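Local structure of endo-1,4-beta-xylanase C (Paenibacillus barcinonensis, 4XUR) at residues V64-Y69 / S140-Y145; S74-S79 / V169-T174. The protein hydrolyses internal beta-1,4-xylosidic linkages in xylan, this chain being its second CBM22 module, a xylan-binding domain seen with xylotetraose. All blocks are in the same frame, centred on the assembly; numbering follows the deposited sequence.

Overall arrangement
Both contacts sit in one CBM22 beta-sandwich, with centres about 12 Å apart, and each belongs to a different sheet. Contact 1 pairs the edge strand 63-65 with strand 139-147 in the four-stranded sheet, where Tyr-145 reaches the bound xylo-oligosaccharide. Contact 2 pairs strands 75-83 and 164-173 in the other sheet, which also takes in strand 16-18. Along the chain the segments alternate: 64-69, 74-79, 140-145, 169-174. The two sheets meet through side chains of both contacts: Met-144 packs on Ile-78 and Val-169, and Val-66 touches Ile-171. The apolar layer between the sheets thus lies behind the sheet that carries this part of the glycan site.

Contact 1 (V64-Y69 / S140-Y145); sequences VEVLPY and SGLRMY. With XYP (beta-D-xylopyranose), chain D.
Val-66 and Leu-67 both press on Leu-142: Val-66 CG2 on its CD2 at 3.6 Å, and Leu-67 CB on its CB, the two leucine side chains crossing at about a right angle. The Leu-67 CD2 methyl goes further and settles against the backbone at Ser-140 and Gly-141, 3.7 Å from Ser-140 C. Next along, Val-64 CG1 meets Met-144 CG at 3.6 Å, these two side chains sharing one heading, and Val-66 CG1 closes against the same Met-144 CG from across. In this beta-sandwich domain the side with Val-64 and Met-144 faces the other sheet, where Met-144 packs on Ile-78 and Phe-80. The opposite side of the pair is polar. Glu-65 has CG anti to its backbone N (chi1 175°); the bend at chi2 turns CD back toward strand 139-147, and OE2 comes up to Gly-141 CA. OE2 takes Leu-142 N at 2.8 Å on the syn side and Leu-67 N on its anti lone pair. OE1 receives Arg-143 NE at 2.8 Å in a nearly straight salt bridge; OE1 lies near the guanidinium plane, whereas NE comes to it from above the carboxylate plane, the two planes 79° apart. Glu-98 and Glu-100 hold NH1 and NH2 of Arg-143, and a water joins NH2, Glu-65 OE1 and Ser-140 O. Ser-140 and Gly-141 form a classic beta bulge opposite Glu-100. At the far end Tyr-145 offers its OH to O2 of a xylose at 3.0 Å.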
ATOM      1  N   VAL A  64       2.887  -0.383   5.425  1.00  6.94           N
ATOM      2  CA  VAL A  64       3.901   0.212   6.290  1.00  7.69           C
ATOM      3  C   VAL A  64       3.360   1.353   7.167  1.00  6.41           C
ATOM      4  O   VAL A  64       2.611   2.229   6.704  1.00  6.55           O
ATOM      5  CB  VAL A  64       5.147   0.641   5.422  1.00  7.27           C
ATOM      6  CG1 VAL A  64       4.840   1.821   4.455  1.00  7.73           C
ATOM      7  CG2 VAL A  64       6.334   1.037   6.331  1.00  7.66           C
ATOM      8  N   GLU A  65       3.764   1.332   8.423  1.00  6.39           N
ATOM      9  CA  GLU A  65       3.457   2.394   9.406  1.00  6.34           C
ATOM     10  C   GLU A  65       4.201   3.671   8.958  1.00  6.00           C
ATOM     11  O   GLU A  65       5.453   3.652   8.814  1.00  6.05           O
ATOM     12  CB  GLU A  65       3.896   1.983  10.803  1.00  6.86           C
ATOM     13  CG  GLU A  65       3.725   3.078  11.847  1.00  7.15           C
ATOM     14  CD  GLU A  65       2.304   3.434  12.148  1.00  6.98           C
ATOM     15  OE1 GLU A  65       1.609   2.576  12.732  1.00  6.71           O
ATOM     16  OE2 GLU A  65       1.837   4.582  11.838  1.00  7.18           O
ATOM     17  N   VAL A  66       3.472   4.763   8.790  1.00  5.64           N
ATOM     18  CA  VAL A  66       4.147   6.029   8.421  1.00  5.63           C
ATOM     19  C   VAL A  66       3.928   7.242   9.355  1.00  5.91           C
ATOM     20  O   VAL A  66       4.502   8.291   9.111  1.00  5.82           O
ATOM     21  CB  VAL A  66       3.820   6.441   6.981  1.00  5.94           C
ATOM     22  CG1 VAL A  66       4.353   5.347   5.978  1.00  6.04           C
ATOM     23  CG2 VAL A  66       2.350   6.766   6.821  1.00  6.18           C
ATOM     24  N   LEU A  67       3.078   7.100  10.339  1.00  5.44           N
ATOM     25  CA  LEU A  67       2.806   8.204  11.312  1.00  5.75           C
ATOM     26  C   LEU A  67       4.122   8.841  11.841  1.00  5.31           C
ATOM     27  O   LEU A  67       4.232  10.044  11.813  1.00  5.60           O
ATOM     28  CB  LEU A  67       1.967   7.775  12.448  1.00  5.88           C
ATOM     29  CG  LEU A  67       1.421   8.955  13.271  1.00  5.85           C
ATOM     30  CD1 LEU A  67       0.675  10.001  12.410  1.00  5.85           C
ATOM     31  CD2 LEU A  67       0.465   8.416  14.319  1.00  6.28           C
ATOM     32  N   PRO A  68       5.121   8.022  12.252  1.00  5.94           N
ATOM     33  CA  PRO A  68       6.344   8.637  12.797  1.00  6.02           C
ATOM     34  C   PRO A  68       7.102   9.560  11.893  1.00  6.38           C
ATOM     35  O   PRO A  68       7.860  10.406  12.371  1.00  6.48           O
ATOM     36  CB  PRO A  68       7.209   7.384  13.155  1.00  5.72           C
ATOM     37  CG  PRO A  68       6.217   6.249  13.258  1.00  6.38           C
ATOM     38  CD  PRO A  68       5.289   6.558  12.138  1.00  6.33           C
ATOM     39  N   TYR A  69       6.927   9.445  10.569  1.00  5.93           N
ATOM     40  CA  TYR A  69       7.558  10.296   9.574  1.00  6.67           C
ATOM     41  C   TYR A  69       6.863  11.679   9.436  1.00  5.88           C
ATOM     42  O   TYR A  69       7.384  12.577   8.743  1.00  6.20           O
ATOM     43  CB  TYR A  69       7.592   9.626   8.235  1.00  6.76           C
ATOM     44  CG  TYR A  69       8.425   8.360   8.186  1.00  6.58           C
ATOM     45  CD1 TYR A  69       9.814   8.423   8.001  1.00  7.33           C
ATOM     46  CD2 TYR A  69       7.857   7.107   8.248  1.00  7.71           C
ATOM     47  CE1 TYR A  69      10.573   7.238   7.939  1.00  8.17           C
ATOM     48  CE2 TYR A  69       8.614   5.921   8.196  1.00  8.55           C
ATOM     49  CZ  TYR A  69       9.972   6.012   8.035  1.00  8.69           C
ATOM     50  OH  TYR A  69      10.676   4.796   7.920  1.00  9.19           O
ATOM     51  N   SER A 140      -2.791   7.219  16.830  1.00  8.30           N
ATOM     52  CA  SER A 140      -1.602   6.504  17.287  1.00  8.29           C
ATOM     53  C   SER A 140      -0.950   5.580  16.245  1.00  8.16           C
ATOM     54  O   SER A 140       0.152   5.044  16.504  1.00  7.83           O
ATOM     55  CB  SER A 140      -1.887   5.729  18.576  1.00  7.89           C
ATOM     56  OG  SER A 140      -2.915   4.751  18.386  1.00  8.96           O
ATOM     57  N   GLY A 141      -1.605   5.372  15.141  1.00  8.40           N
ATOM     58  CA  GLY A 141      -1.053   4.696  13.915  1.00  8.23           C
ATOM     59  C   GLY A 141      -1.706   5.140  12.636  1.00  8.10           C
ATOM     60  O   GLY A 141      -2.909   5.406  12.587  1.00  7.81           O
ATOM     61  N   LEU A 142      -0.904   5.304  11.590  1.00  7.61           N
ATOM     62  CA  LEU A 142      -1.398   5.644  10.289  1.00  8.30           C
ATOM     63  C   LEU A 142      -0.491   4.941   9.272  1.00  8.05           C
ATOM     64  O   LEU A 142       0.654   5.352   9.074  1.00  6.98           O
ATOM     65  CB  LEU A 142      -1.353   7.177  10.075  1.00  8.08           C
ATOM     66  CG  LEU A 142      -1.983   7.785   8.793  1.00  8.30           C
ATOM     67  CD1 LEU A 142      -2.476   9.233   9.036  1.00  8.42           C
ATOM     68  CD2 LEU A 142      -1.054   7.779   7.621  1.00  9.18           C
ATOM     69  N   ARG A 143      -1.029   3.928   8.626  1.00  7.67           N
ATOM     70  CA  ARG A 143      -0.205   3.040   7.787  1.00  7.77           C
ATOM     71  C   ARG A 143      -0.751   3.070   6.404  1.00  7.99           C
ATOM     72  O   ARG A 143      -1.967   2.900   6.169  1.00  7.05           O
ATOM     73  CB  ARG A 143      -0.247   1.619   8.351  1.00  7.45           C
ATOM     74  CG  ARG A 143       0.103   1.490   9.808  1.00  8.24           C
ATOM     75  CD  ARG A 143      -1.069   1.076  10.670  1.00  8.11           C
ATOM     76  NE  ARG A 143      -0.790   1.192  12.132  1.00  9.08           N
ATOM     77  CZ  ARG A 143      -1.461   0.630  13.106  1.00  9.68           C
ATOM     78  NH1 ARG A 143      -2.516  -0.148  12.913  1.00 10.26           N
ATOM     79  NH2 ARG A 143      -1.039   0.819  14.348  1.00 10.04           N
ATOM     80  N   MET A 144       0.138   3.287   5.464  1.00  8.27           N
ATOM     81  CA  MET A 144      -0.260   3.239   4.062  1.00  8.83           C
ATOM     82  C   MET A 144      -0.228   1.795   3.570  1.00  8.96           C
ATOM     83  O   MET A 144       0.613   1.035   3.968  1.00  9.22           O
ATOM     84  CB  MET A 144       0.603   4.113   3.210  1.00 11.02           C
ATOM     85  CG  MET A 144       2.051   3.670   3.073  1.00 11.42           C
ATOM     86  SD  MET A 144       2.902   4.773   1.925  1.00 15.91           S
ATOM     87  CE  MET A 144       2.018   4.375   0.415  1.00 13.17           C
ATOM     88  N   TYR A 145      -1.146   1.411   2.672  1.00  8.51           N
ATOM     89  CA  TYR A 145      -1.096   0.086   2.099  1.00  8.40           C
ATOM     90  C   TYR A 145      -1.724   0.038   0.727  1.00  8.42           C
ATOM     91  O   TYR A 145      -2.460   0.987   0.362  1.00  8.13           O
ATOM     92  CB  TYR A 145      -1.725  -0.983   3.034  1.00  8.61           C
ATOM     93  CG  TYR A 145      -3.200  -0.919   3.290  1.00  8.50           C
ATOM     94  CD1 TYR A 145      -3.685  -0.101   4.292  1.00  8.25           C
ATOM     95  CD2 TYR A 145      -4.104  -1.764   2.618  1.00  8.38           C
ATOM     96  CE1 TYR A 145      -5.035  -0.063   4.579  1.00  8.58           C
ATOM     97  CE2 TYR A 145      -5.468  -1.736   2.889  1.00  8.37           C
ATOM     98  CZ  TYR A 145      -5.918  -0.907   3.894  1.00  8.69           C
ATOM     99  OH  TYR A 145      -7.273  -0.850   4.219  1.00  9.51           O
TER
HETATM  100  C1  XYP D   3     -10.675  -3.348   5.015  1.00 15.51           C
HETATM  101  C2  XYP D   3     -10.367  -2.969   3.566  1.00 15.36           C
HETATM  102  C3  XYP D   3     -10.687  -1.508   3.276  1.00 15.41           C
HETATM  103  C4  XYP D   3     -12.117  -1.182   3.770  1.00 16.28           C
HETATM  104  C5  XYP D   3     -12.331  -1.658   5.210  1.00 14.96           C
HETATM  105  O2  XYP D   3      -8.979  -3.153   3.318  1.00 13.13           O
HETATM  106  O3  XYP D   3     -10.606  -1.236   1.899  1.00 16.47           O
HETATM  107  O4  XYP D   3     -12.266   0.255   3.701  1.00 16.45           O
HETATM  108  O5  XYP D   3     -12.082  -3.045   5.305  1.00 17.65           O
HETATM  109  O   HOH W   1       1.134   2.422  15.629  1.00 14.66           O

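Contact 2 (S74-S79 / V169-T174); sequences STVHIS and VQITAT
With CG1 anti to the carbonyl carbon in both (chi1 near -57°) and facing each other across the strands, Ile-78 and Ile-171 run alongside. They are a non-hydrogen-bonded pair of antiparallel strands in one sheet of the CBM22 beta-sandwich. CG1 meets CG1 at 3.8 Å, and beyond them the Ile-78 CD1 and Ile-171 CD1 methyls touch as well. Ile-171 CG2, branching the other way, comes within 3.9 Å of Val-76 CB, so one isoleucine packs against two neighbours along the facing strand. Leu-70 and Phe-16 also touch Ile-171, and Ile-130 on strand 124-131 continues the apolar face beyond Val-76 and Ile-78. An alanine at Ile-171 would probably open a gap beside Ile-78 and Val-76 and leave the Ile-78 CD1 methyl without the Ile-171 CD1 methyl it meets.

The reverse face carries His-77, Ser-79, Gln-170 and Thr-172. Thr-172 OG1 rests 3.6 Å from His-77 CB, whereas the imidazole turns to strand 124-131, its ND1 bonded to Asp-129 and NE2 to Glu-127; two acidic partners would probably favour a protonated ring. Ser-79 OG lies near Gln-170 CB. Backbone bonds join the strands in two reciprocal pairs, His-77 with Thr-172 and Ser-79 with Gln-170. His-77 N reaches Thr-172 O at 2.9 Å, almost straight at 176°. At the C-terminal end of the model a water bridges Thr-75 O and Thr-174 N, and Thr-174 OG1 donates to Thr-75 O at 2.8 Å from above the carbonyl plane, 60° out of it.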
ATOM      1  N   SER A  74      -1.122  17.895   9.563  1.00  9.30           N
ATOM      2  CA  SER A  74      -0.594  18.385   8.300  1.00 10.11           C
ATOM      3  C   SER A  74      -1.263  17.706   7.143  1.00  9.49           C
ATOM      4  O   SER A  74      -1.938  16.703   7.314  1.00  9.57           O
ATOM      5  CB  SER A  74       0.941  18.165   8.261  1.00  9.51           C
ATOM      6  OG  SER A  74       1.238  16.777   8.109  1.00  9.73           O
ATOM      7  N   THR A  75      -1.013  18.233   5.920  1.00  9.18           N
ATOM      8  CA  THR A  75      -1.404  17.568   4.684  1.00  9.38           C
ATOM      9  C   THR A  75      -0.075  17.170   3.953  1.00  9.53           C
ATOM     10  O   THR A  75       0.906  17.955   3.903  1.00  9.25           O
ATOM     11  CB  THR A  75      -2.214  18.522   3.805  1.00  9.11           C
ATOM     12  OG1 THR A  75      -3.385  18.899   4.528  1.00 10.68           O
ATOM     13  CG2 THR A  75      -2.606  17.888   2.492  1.00  9.46           C
ATOM     14  N   VAL A  76      -0.018  15.949   3.480  1.00  9.19           N
ATOM     15  CA  VAL A  76       1.122  15.415   2.819  1.00  9.15           C
ATOM     16  C   VAL A  76       0.688  14.785   1.480  1.00  9.54           C
ATOM     17  O   VAL A  76      -0.467  14.536   1.274  1.00  9.98           O
ATOM     18  CB  VAL A  76       1.924  14.448   3.718  1.00  8.76           C
ATOM     19  CG1 VAL A  76       2.423  15.145   4.954  1.00  9.41           C
ATOM     20  CG2 VAL A  76       1.102  13.227   4.142  1.00  8.69           C
ATOM     21  N   HIS A  77       1.651  14.582   0.568  1.00  9.81           N
ATOM     22  CA  HIS A  77       1.362  13.930  -0.705  1.00 10.09           C
ATOM     23  C   HIS A  77       1.978  12.544  -0.720  1.00 10.13           C
ATOM     24  O   HIS A  77       3.166  12.419  -0.455  1.00 10.08           O
ATOM     25  CB  HIS A  77       1.900  14.756  -1.878  1.00 10.37           C
ATOM     26  CG  HIS A  77       1.348  14.326  -3.202  1.00 10.36           C
ATOM     27  ND1 HIS A  77       0.044  14.527  -3.558  1.00 12.32           N
ATOM     28  CD2 HIS A  77       1.945  13.721  -4.265  1.00 12.13           C
ATOM     29  CE1 HIS A  77      -0.164  14.057  -4.786  1.00 11.92           C
ATOM     30  NE2 HIS A  77       0.973  13.565  -5.231  1.00 12.00           N
ATOM     31  N   ILE A  78       1.149  11.529  -0.958  1.00 10.21           N
ATOM     32  CA  ILE A  78       1.636  10.152  -1.060  1.00 10.47           C
ATOM     33  C   ILE A  78       1.514   9.650  -2.476  1.00 10.97           C
ATOM     34  O   ILE A  78       0.456   9.786  -3.138  1.00 10.02           O
ATOM     35  CB  ILE A  78       0.895   9.182  -0.131  1.00 11.16           C
ATOM     36  CG1 ILE A  78       0.972   9.665   1.289  1.00 12.65           C
ATOM     37  CG2 ILE A  78       1.474   7.785  -0.277  1.00 11.92           C
ATOM     38  CD1 ILE A  78       0.623   8.603   2.351  1.00 13.04           C
ATOM     39  N   SER A  79       2.555   8.995  -2.905  1.00 11.45           N
ATOM     40  CA  SER A  79       2.553   8.276  -4.217  1.00 11.00           C
ATOM     41  C   SER A  79       3.297   6.970  -4.182  1.00 11.66           C
ATOM     42  O   SER A  79       4.117   6.707  -3.316  1.00 11.54           O
ATOM     43  CB  SER A  79       3.183   9.162  -5.269  1.00 11.76           C
ATOM     44  OG  SER A  79       4.572   9.426  -4.962  1.00 11.75           O
ATOM     45  N   VAL A 169       7.795   4.271  -3.567  1.00 11.94           N
ATOM     46  CA  VAL A 169       6.824   4.849  -2.636  1.00 12.70           C
ATOM     47  C   VAL A 169       7.470   6.110  -2.076  1.00 13.79           C
ATOM     48  O   VAL A 169       8.637   6.084  -1.642  1.00 14.44           O
ATOM     49  CB  VAL A 169       6.529   3.912  -1.459  1.00 12.76           C
ATOM     50  CG1 VAL A 169       5.505   4.565  -0.563  1.00 11.76           C
ATOM     51  CG2 VAL A 169       5.994   2.571  -1.944  1.00 12.86           C
ATOM     52  N   GLN A 170       6.741   7.213  -2.126  1.00 14.33           N
ATOM     53  CA  GLN A 170       7.249   8.469  -1.664  1.00 13.73           C
ATOM     54  C   GLN A 170       6.167   9.243  -0.954  1.00 13.71           C
ATOM     55  O   GLN A 170       5.016   9.255  -1.379  1.00 12.98           O
ATOM     56  CB  GLN A 170       7.800   9.247  -2.850  1.00 15.07           C
ATOM     57  CG  GLN A 170       8.537  10.524  -2.486  1.00 17.31           C
ATOM     58  CD  GLN A 170       9.320  11.098  -3.687  1.00 19.28           C
ATOM     59  OE1 GLN A 170      10.279  10.508  -4.123  1.00 23.11           O
ATOM     60  NE2 GLN A 170       8.885  12.253  -4.209  1.00 22.10           N
ATOM     61  N   ILE A 171       6.541   9.923   0.153  1.00 12.11           N
ATOM     62  CA  ILE A 171       5.656  10.891   0.764  1.00 11.96           C
ATOM     63  C   ILE A 171       6.370  12.272   0.836  1.00 12.08           C
ATOM     64  O   ILE A 171       7.522  12.325   1.166  1.00 11.57           O
ATOM     65  CB  ILE A 171       5.288  10.515   2.212  1.00 12.49           C
ATOM     66  CG1 ILE A 171       4.639   9.106   2.239  1.00 12.32           C
ATOM     67  CG2 ILE A 171       4.366  11.532   2.802  1.00 11.41           C
ATOM     68  CD1 ILE A 171       4.254   8.534   3.608  1.00 13.24           C
ATOM     69  N   THR A 172       5.688  13.340   0.517  1.00 13.14           N
ATOM     70  CA  THR A 172       6.304  14.611   0.457  1.00 14.86           C
ATOM     71  C   THR A 172       5.447  15.656   1.121  1.00 14.40           C
ATOM     72  O   THR A 172       4.270  15.535   1.208  1.00 13.84           O
ATOM     73  CB  THR A 172       6.641  14.983  -1.006  1.00 15.64           C
ATOM     74  OG1 THR A 172       5.470  14.850  -1.787  1.00 16.68           O
ATOM     75  CG2 THR A 172       7.726  14.040  -1.590  1.00 15.41           C
ATOM     76  N   ALA A 173       6.130  16.685   1.625  1.00 14.34           N
ATOM     77  CA  ALA A 173       5.487  17.863   2.190  1.00 15.33           C
ATOM     78  C   ALA A 173       4.778  18.716   1.172  1.00 15.71           C
ATOM     79  O   ALA A 173       5.124  18.682  -0.017  1.00 15.40           O
ATOM     80  CB  ALA A 173       6.588  18.720   2.863  1.00 16.21           C
ATOM     81  N   THR A 174       3.798  19.472   1.638  1.00 18.11           N
ATOM     82  CA  THR A 174       2.953  20.334   0.815  1.00 18.32           C
ATOM     83  C   THR A 174       2.892  21.749   1.414  1.00 20.86           C
ATOM     84  O   THR A 174       3.386  21.950   2.573  1.00 24.64           O
ATOM     85  CB  THR A 174       1.480  19.868   0.743  1.00 17.70           C
ATOM     86  OG1 THR A 174       0.854  20.007   2.032  1.00 17.87           O
ATOM     87  CG2 THR A 174       1.391  18.429   0.271  1.00 20.22           C
TER
HETATM   88  O   HOH W   2       3.290  19.024   4.661  1.00 16.86           O